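Local coordinates for protein putative secreted lipase (Streptomyces sp. W007, PDB 5H6B) that probably hydrolyses the ester bonds of triacylglycerols, as a thermostable secreted lipase of the alpha/beta-hydrolase superfamily, at residues A135-T147 with L167-T181. Numbering follows the deposited sequence.
Sequences APDNHGTTLLGLT and LADQVAGSPFITKLT. With ZN (zinc ion), chain D.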
ATOM      1  N   ALA A 135       0.301  -4.384  -5.791  1.00 32.09           N
ATOM      2  CA  ALA A 135       1.635  -4.562  -6.335  1.00 33.04           C
ATOM      3  C   ALA A 135       2.762  -4.396  -5.312  1.00 32.14           C
ATOM      4  O   ALA A 135       3.766  -3.765  -5.607  1.00 33.74           O
ATOM      5  CB  ALA A 135       1.831  -3.654  -7.536  1.00 33.13           C
ATOM      6  N   PRO A 136       2.612  -4.973  -4.106  1.00 34.25           N
ATOM      7  CA  PRO A 136       3.621  -4.734  -3.064  1.00 34.57           C
ATOM      8  C   PRO A 136       4.927  -5.510  -3.307  1.00 36.72           C
ATOM      9  O   PRO A 136       4.866  -6.696  -3.660  1.00 35.21           O
ATOM     10  CB  PRO A 136       2.934  -5.257  -1.814  1.00 34.89           C
ATOM     11  CG  PRO A 136       2.092  -6.394  -2.312  1.00 34.67           C
ATOM     12  CD  PRO A 136       1.636  -5.999  -3.683  1.00 36.03           C
ATOM     13  N   ASP A 137       6.090  -4.873  -3.146  1.00 34.19           N
ATOM     14  CA  ASP A 137       7.356  -5.621  -3.284  1.00 34.50           C
ATOM     15  C   ASP A 137       7.765  -6.303  -1.984  1.00 35.05           C
ATOM     16  O   ASP A 137       8.794  -5.973  -1.378  1.00 34.53           O
ATOM     17  CB  ASP A 137       8.486  -4.778  -3.886  1.00 36.14           C
ATOM     18  CG  ASP A 137       8.828  -3.512  -3.076  1.00 37.44           C
ATOM     19  OD1 ASP A 137       7.998  -2.954  -2.317  1.00 35.91           O
ATOM     20  OD2 ASP A 137       9.966  -3.064  -3.255  1.00 37.64           O
ATOM     21  N   ASN A 138       6.990  -7.320  -1.597  1.00 36.71           N
ATOM     22  CA  ASN A 138       7.092  -7.914  -0.237  1.00 35.96           C
ATOM     23  C   ASN A 138       8.398  -8.674   0.043  1.00 37.75           C
ATOM     24  O   ASN A 138       8.774  -8.837   1.212  1.00 35.82           O
ATOM     25  CB  ASN A 138       5.855  -8.775   0.091  1.00 36.32           C
ATOM     26  CG  ASN A 138       4.679  -7.935   0.595  1.00 37.05           C
ATOM     27  OD1 ASN A 138       4.850  -7.124   1.500  1.00 36.21           O
ATOM     28  ND2 ASN A 138       3.481  -8.152   0.042  1.00 35.14           N
ATOM     29  N   HIS A 139       9.067  -9.129  -1.021  1.00 37.33           N
ATOM     30  CA  HIS A 139      10.431  -9.676  -0.931  1.00 40.79           C
ATOM     31  C   HIS A 139      11.411  -8.900  -1.799  1.00 39.61           C
ATOM     32  O   HIS A 139      12.389  -9.448  -2.305  1.00 42.01           O
ATOM     33  CB  HIS A 139      10.417 -11.169  -1.265  1.00 38.91           C
ATOM     34  CG  HIS A 139       9.345 -11.886  -0.528  1.00 38.65           C
ATOM     35  ND1 HIS A 139       8.064 -11.979  -1.013  1.00 38.65           N
ATOM     36  CD2 HIS A 139       9.319 -12.418   0.710  1.00 38.89           C
ATOM     37  CE1 HIS A 139       7.307 -12.595  -0.133  1.00 38.90           C
ATOM     38  NE2 HIS A 139       8.044 -12.873   0.918  1.00 40.86           N
ATOM     39  N   GLY A 140      11.155  -7.602  -1.919  1.00 40.30           N
ATOM     40  CA  GLY A 140      12.061  -6.701  -2.573  1.00 39.33           C
ATOM     41  C   GLY A 140      11.973  -6.828  -4.060  1.00 38.27           C
ATOM     42  O   GLY A 140      11.079  -7.484  -4.565  1.00 39.79           O
ATOM     43  N   THR A 141      12.917  -6.187  -4.738  1.00 39.37           N
ATOM     44  CA  THR A 141      12.967  -6.104  -6.196  1.00 41.91           C
ATOM     45  C   THR A 141      14.430  -5.828  -6.604  1.00 44.91           C
ATOM     46  O   THR A 141      15.339  -6.133  -5.836  1.00 48.46           O
ATOM     47  CB  THR A 141      11.992  -5.016  -6.711  1.00 42.91           C
ATOM     48  OG1 THR A 141      12.036  -4.957  -8.132  1.00 43.15           O
ATOM     49  CG2 THR A 141      12.329  -3.610  -6.155  1.00 44.85           C
ATOM     50  N   THR A 142      14.660  -5.267  -7.787  1.00 47.76           N
ATOM     51  CA  THR A 142      16.002  -4.832  -8.212  1.00 49.60           C
ATOM     52  C   THR A 142      16.035  -3.330  -8.503  1.00 51.62           C
ATOM     53  O   THR A 142      14.990  -2.694  -8.773  1.00 45.55           O
ATOM     54  CB  THR A 142      16.478  -5.595  -9.470  1.00 48.84           C
ATOM     55  OG1 THR A 142      15.658  -5.248 -10.588  1.00 49.03           O
ATOM     56  CG2 THR A 142      16.404  -7.116  -9.251  1.00 48.23           C
ATOM     57  N   LEU A 143      17.244  -2.765  -8.454  1.00 49.83           N
ATOM     58  CA  LEU A 143      17.444  -1.369  -8.834  1.00 49.52           C
ATOM     59  C   LEU A 143      16.997  -1.138 -10.279  1.00 46.47           C
ATOM     60  O   LEU A 143      16.422  -0.091 -10.580  1.00 44.08           O
ATOM     61  CB  LEU A 143      18.894  -0.922  -8.627  1.00 51.73           C
ATOM     62  CG  LEU A 143      19.341  -0.748  -7.173  1.00 52.81           C
ATOM     63  CD1 LEU A 143      20.844  -0.523  -7.120  1.00 53.76           C
ATOM     64  CD2 LEU A 143      18.605   0.396  -6.485  1.00 53.38           C
ATOM     65  N   LEU A 144      17.224  -2.136 -11.136  1.00 45.25           N
ATOM     66  CA  LEU A 144      16.794  -2.120 -12.547  1.00 46.90           C
ATOM     67  C   LEU A 144      15.271  -2.027 -12.678  1.00 43.31           C
ATOM     68  O   LEU A 144      14.751  -1.208 -13.444  1.00 40.82           O
ATOM     69  CB  LEU A 144      17.300  -3.387 -13.269  1.00 48.60           C
ATOM     70  CG  LEU A 144      16.982  -3.567 -14.762  1.00 54.20           C
ATOM     71  CD1 LEU A 144      17.628  -2.450 -15.590  1.00 55.92           C
ATOM     72  CD2 LEU A 144      17.437  -4.946 -15.236  1.00 52.03           C
ATOM     73  N   GLY A 145      14.577  -2.886 -11.932  1.00 40.83           N
ATOM     74  CA  GLY A 145      13.126  -2.818 -11.796  1.00 41.27           C
ATOM     75  C   GLY A 145      12.631  -1.448 -11.332  1.00 37.15           C
ATOM     76  O   GLY A 145      11.702  -0.889 -11.914  1.00 32.20           O
ATOM     77  N   LEU A 146      13.278  -0.890 -10.316  1.00 36.06           N
ATOM     78  CA  LEU A 146      12.901   0.441  -9.822  1.00 39.37           C
ATOM     79  C   LEU A 146      13.129   1.545 -10.847  1.00 38.77           C
ATOM     80  O   LEU A 146      12.349   2.507 -10.894  1.00 37.05           O
ATOM     81  CB  LEU A 146      13.611   0.768  -8.511  1.00 41.52           C
ATOM     82  CG  LEU A 146      13.196  -0.134  -7.333  1.00 43.09           C
ATOM     83  CD1 LEU A 146      14.201   0.001  -6.193  1.00 43.61           C
ATOM     84  CD2 LEU A 146      11.783   0.181  -6.848  1.00 42.01           C
ATOM     85  N   THR A 147      14.152   1.398 -11.695  1.00 38.70           N
ATOM     86  CA  THR A 147      14.364   2.346 -12.795  1.00 40.71           C
ATOM     87  C   THR A 147      13.196   2.355 -13.791  1.00 39.76           C
ATOM     88  O   THR A 147      12.994   3.338 -14.487  1.00 43.55           O
ATOM     89  CB  THR A 147      15.687   2.095 -13.571  1.00 42.14           C
ATOM     90  OG1 THR A 147      15.623   0.842 -14.265  1.00 44.65           O
ATOM     91  CG2 THR A 147      16.909   2.119 -12.638  1.00 41.35           C
ATOM     92  N   LEU A 167      15.437   3.385  -2.105  1.00 43.00           N
ATOM     93  CA  LEU A 167      15.627   2.475  -3.232  1.00 40.78           C
ATOM     94  C   LEU A 167      16.508   1.278  -2.882  1.00 45.77           C
ATOM     95  O   LEU A 167      16.168   0.130  -3.244  1.00 46.64           O
ATOM     96  CB  LEU A 167      16.197   3.212  -4.437  1.00 41.70           C
ATOM     97  CG  LEU A 167      15.486   4.506  -4.857  1.00 41.53           C
ATOM     98  CD1 LEU A 167      16.140   5.035  -6.122  1.00 40.82           C
ATOM     99  CD2 LEU A 167      13.994   4.315  -5.067  1.00 39.63           C
ATOM    100  N   ALA A 168      17.628   1.524  -2.187  1.00 43.16           N
ATOM    101  CA  ALA A 168      18.571   0.446  -1.861  1.00 43.84           C
ATOM    102  C   ALA A 168      17.967  -0.563  -0.883  1.00 42.38           C
ATOM    103  O   ALA A 168      18.233  -1.759  -0.981  1.00 43.33           O
ATOM    104  CB  ALA A 168      19.889   1.011  -1.314  1.00 44.99           C
ATOM    105  N   ASP A 169      17.164  -0.062   0.055  1.00 41.89           N
ATOM    106  CA  ASP A 169      16.440  -0.889   1.005  1.00 43.70           C
ATOM    107  C   ASP A 169      15.415  -1.832   0.348  1.00 44.89           C
ATOM    108  O   ASP A 169      15.064  -2.843   0.935  1.00 50.08           O
ATOM    109  CB  ASP A 169      15.708  -0.010   2.050  1.00 44.63           C
ATOM    110  CG  ASP A 169      16.633   0.554   3.134  1.00 46.66           C
ATOM    111  OD1 ASP A 169      17.828   0.207   3.179  1.00 50.99           O
ATOM    112  OD2 ASP A 169      16.154   1.359   3.965  1.00 50.80           O
ATOM    113  N   GLN A 170      14.915  -1.495  -0.839  1.00 45.29           N
ATOM    114  CA  GLN A 170      13.986  -2.373  -1.562  1.00 45.24           C
ATOM    115  C   GLN A 170      14.677  -3.499  -2.351  1.00 44.49           C
ATOM    116  O   GLN A 170      13.983  -4.367  -2.883  1.00 43.07           O
ATOM    117  CB  GLN A 170      13.078  -1.563  -2.501  1.00 41.87           C
ATOM    118  CG  GLN A 170      12.167  -0.591  -1.771  1.00 42.31           C
ATOM    119  CD  GLN A 170      11.269   0.200  -2.711  1.00 40.60           C
ATOM    120  OE1 GLN A 170      11.469   1.394  -2.952  1.00 42.52           O
ATOM    121  NE2 GLN A 170      10.301  -0.466  -3.254  1.00 38.44           N
ATOM    122  N   VAL A 171      16.008  -3.498  -2.437  1.00 42.69           N
ATOM    123  CA  VAL A 171      16.702  -4.483  -3.279  1.00 46.01           C
ATOM    124  C   VAL A 171      16.656  -5.849  -2.597  1.00 45.78           C
ATOM    125  O   VAL A 171      16.966  -5.951  -1.413  1.00 47.66           O
ATOM    126  CB  VAL A 171      18.153  -4.035  -3.625  1.00 46.56           C
ATOM    127  CG1 VAL A 171      18.948  -5.129  -4.353  1.00 45.66           C
ATOM    128  CG2 VAL A 171      18.102  -2.800  -4.501  1.00 43.24           C
ATOM    129  N   ALA A 172      16.223  -6.884  -3.322  1.00 47.79           N
ATOM    130  CA  ALA A 172      16.204  -8.251  -2.747  1.00 50.25           C
ATOM    131  C   ALA A 172      17.618  -8.593  -2.308  1.00 48.11           C
ATOM    132  O   ALA A 172      18.559  -8.427  -3.088  1.00 46.94           O
ATOM    133  CB  ALA A 172      15.704  -9.275  -3.753  1.00 47.07           C
ATOM    134  N   GLY A 173      17.759  -8.990  -1.045  1.00 50.25           N
ATOM    135  CA  GLY A 173      19.060  -9.287  -0.438  1.00 49.27           C
ATOM    136  C   GLY A 173      19.665  -8.146   0.368  1.00 52.11           C
ATOM    137  O   GLY A 173      20.707  -8.327   0.995  1.00 48.32           O
ATOM    138  N   SER A 174      19.019  -6.974   0.378  1.00 54.08           N
ATOM    139  CA  SER A 174      19.508  -5.838   1.165  1.00 48.58           C
ATOM    140  C   SER A 174      19.465  -6.177   2.645  1.00 47.64           C
ATOM    141  O   SER A 174      18.780  -7.121   3.047  1.00 48.18           O
ATOM    142  CB  SER A 174      18.652  -4.589   0.934  1.00 48.19           C
ATOM    143  OG  SER A 174      17.406  -4.689   1.618  1.00 47.00           O
ATOM    144  N   PRO A 175      20.180  -5.397   3.468  1.00 47.52           N
ATOM    145  CA  PRO A 175      20.007  -5.595   4.900  1.00 45.96           C
ATOM    146  C   PRO A 175      18.555  -5.424   5.317  1.00 46.26           C
ATOM    147  O   PRO A 175      18.076  -6.191   6.148  1.00 44.76           O
ATOM    148  CB  PRO A 175      20.906  -4.516   5.528  1.00 45.91           C
ATOM    149  CG  PRO A 175      21.969  -4.273   4.501  1.00 47.12           C
ATOM    150  CD  PRO A 175      21.326  -4.517   3.156  1.00 47.66           C
ATOM    151  N   PHE A 176      17.851  -4.453   4.732  1.00 46.34           N
ATOM    152  CA  PHE A 176      16.462  -4.200   5.126  1.00 46.29           C
ATOM    153  C   PHE A 176      15.518  -5.371   4.790  1.00 47.27           C
ATOM    154  O   PHE A 176      14.728  -5.798   5.639  1.00 45.03           O
ATOM    155  CB  PHE A 176      15.914  -2.921   4.480  1.00 45.66           C
ATOM    156  CG  PHE A 176      14.494  -2.638   4.866  1.00 44.11           C
ATOM    157  CD1 PHE A 176      14.208  -2.074   6.098  1.00 43.30           C
ATOM    158  CD2 PHE A 176      13.443  -3.003   4.030  1.00 42.35           C
ATOM    159  CE1 PHE A 176      12.902  -1.826   6.475  1.00 43.21           C
ATOM    160  CE2 PHE A 176      12.140  -2.762   4.399  1.00 43.77           C
ATOM    161  CZ  PHE A 176      11.867  -2.182   5.630  1.00 45.15           C
ATOM    162  N   ILE A 177      15.568  -5.846   3.547  1.00 48.72           N
ATOM    163  CA  ILE A 177      14.696  -6.942   3.099  1.00 48.59           C
ATOM    164  C   ILE A 177      15.036  -8.224   3.885  1.00 50.75           C
ATOM    165  O   ILE A 177      14.125  -8.915   4.362  1.00 47.94           O
ATOM    166  CB  ILE A 177      14.771  -7.137   1.559  1.00 46.81           C
ATOM    167  CG1 ILE A 177      14.139  -5.931   0.849  1.00 48.33           C
ATOM    168  CG2 ILE A 177      14.098  -8.432   1.105  1.00 46.16           C
ATOM    169  CD1 ILE A 177      12.677  -5.664   1.180  1.00 47.78           C
ATOM    170  N   THR A 178      16.331  -8.498   4.062  1.00 50.41           N
ATOM    171  CA  THR A 178      16.790  -9.635   4.894  1.00 51.14           C
ATOM    172  C   THR A 178      16.166  -9.626   6.301  1.00 47.11           C
ATOM    173  O   THR A 178      15.608 -10.624   6.754  1.00 47.77           O
ATOM    174  CB  THR A 178      18.338  -9.666   4.986  1.00 51.30           C
ATOM    175  OG1 THR A 178      18.892  -9.726   3.662  1.00 49.11           O
ATOM    176  CG2 THR A 178      18.820 -10.879   5.790  1.00 50.32           C
ATOM    177  N   LYS A 179      16.239  -8.486   6.974  1.00 48.43           N
ATOM    178  CA  LYS A 179      15.639  -8.346   8.300  1.00 50.28           C
ATOM    179  C   LYS A 179      14.148  -8.599   8.242  1.00 49.87           C
ATOM    180  O   LYS A 179      13.627  -9.409   9.007  1.00 48.73           O
ATOM    181  CB  LYS A 179      15.890  -6.955   8.889  1.00 53.18           C
ATOM    182  CG  LYS A 179      15.158  -6.700  10.203  1.00 55.24           C
ATOM    183  CD  LYS A 179      15.727  -5.519  10.975  1.00 57.77           C
ATOM    184  CE  LYS A 179      14.853  -5.227  12.188  1.00 61.62           C
ATOM    185  NZ  LYS A 179      15.463  -4.223  13.097  1.00 65.37           N
ATOM    186  N   LEU A 180      13.472  -7.896   7.334  1.00 47.39           N
ATOM    187  CA  LEU A 180      12.011  -7.949   7.234  1.00 46.03           C
ATOM    188  C   LEU A 180      11.440  -9.349   7.035  1.00 44.44           C
ATOM    189  O   LEU A 180      10.399  -9.676   7.615  1.00 42.56           O
ATOM    190  CB  LEU A 180      11.516  -7.040   6.095  1.00 48.82           C
ATOM    191  CG  LEU A 180       9.997  -6.907   5.859  1.00 48.30           C
ATOM    192  CD1 LEU A 180       9.266  -6.295   7.057  1.00 47.41           C
ATOM    193  CD2 LEU A 180       9.791  -6.078   4.598  1.00 50.24           C
ATOM    194  N   THR A 181      12.104 -10.156   6.209  1.00 46.28           N
ATOM    195  CA  THR A 181      11.582 -11.461   5.806  1.00 49.04           C
ATOM    196  C   THR A 181      12.347 -12.681   6.367  1.00 53.19           C
ATOM    197  O   THR A 181      12.183 -13.793   5.856  1.00 57.45           O
ATOM    198  CB  THR A 181      11.539 -11.552   4.267  1.00 48.07           C
ATOM    199  OG1 THR A 181      12.875 -11.490   3.735  1.00 49.32           O
ATOM    200  CG2 THR A 181      10.672 -10.424   3.686  1.00 45.44           C
TER
HETATM  201 ZN    ZN D 303       8.029 -14.571   2.402  1.00 43.02          ZN
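Leu143 CG lies beside its own backbone N (chi1 -72°), as does CG2 of Val171, and the two side chains meet at about a right angle, Leu143 CG 3.6 Å from Val171 CG2. Nearby, Leu146 sends CD1 against the backbone of Leu167 and lays CD2 against the end of the Gln170 side chain. Between these apolar groups and the zinc site a single beta bridge pairs Thr141 with Val171: Thr141 N donates to Gln170 O at 2.8 Å, and Ala172 N donates to Thr141 O, nearly straight at 169°. In this alpha/beta-hydrolase fold the loop leaving strand 128-134 is thereby tied to the turns joining helix 165-168 to helix 175-181. Next to the bridge, Gly140 has a positive phi and its CA lies 3.0 Å from Gln170 O, where a CB would collide. Asp137, near but not touching the probable Ser109-His232-Asp200 triad, meets the Gln170 amide with planes 76° apart. An alanine in place of Gln170 would probably open a gap beside Leu146 CD2 and leave the Asp137 carboxylate without its amide neighbour. Farther along, Thr181 CG2 rests 3.5 Å from Asn138 O and 3.8 Å from His139 CD2, while His139 NE2 binds zinc with Asp185 and His139 ND1 is hydrogen-bonded to Thr208 O.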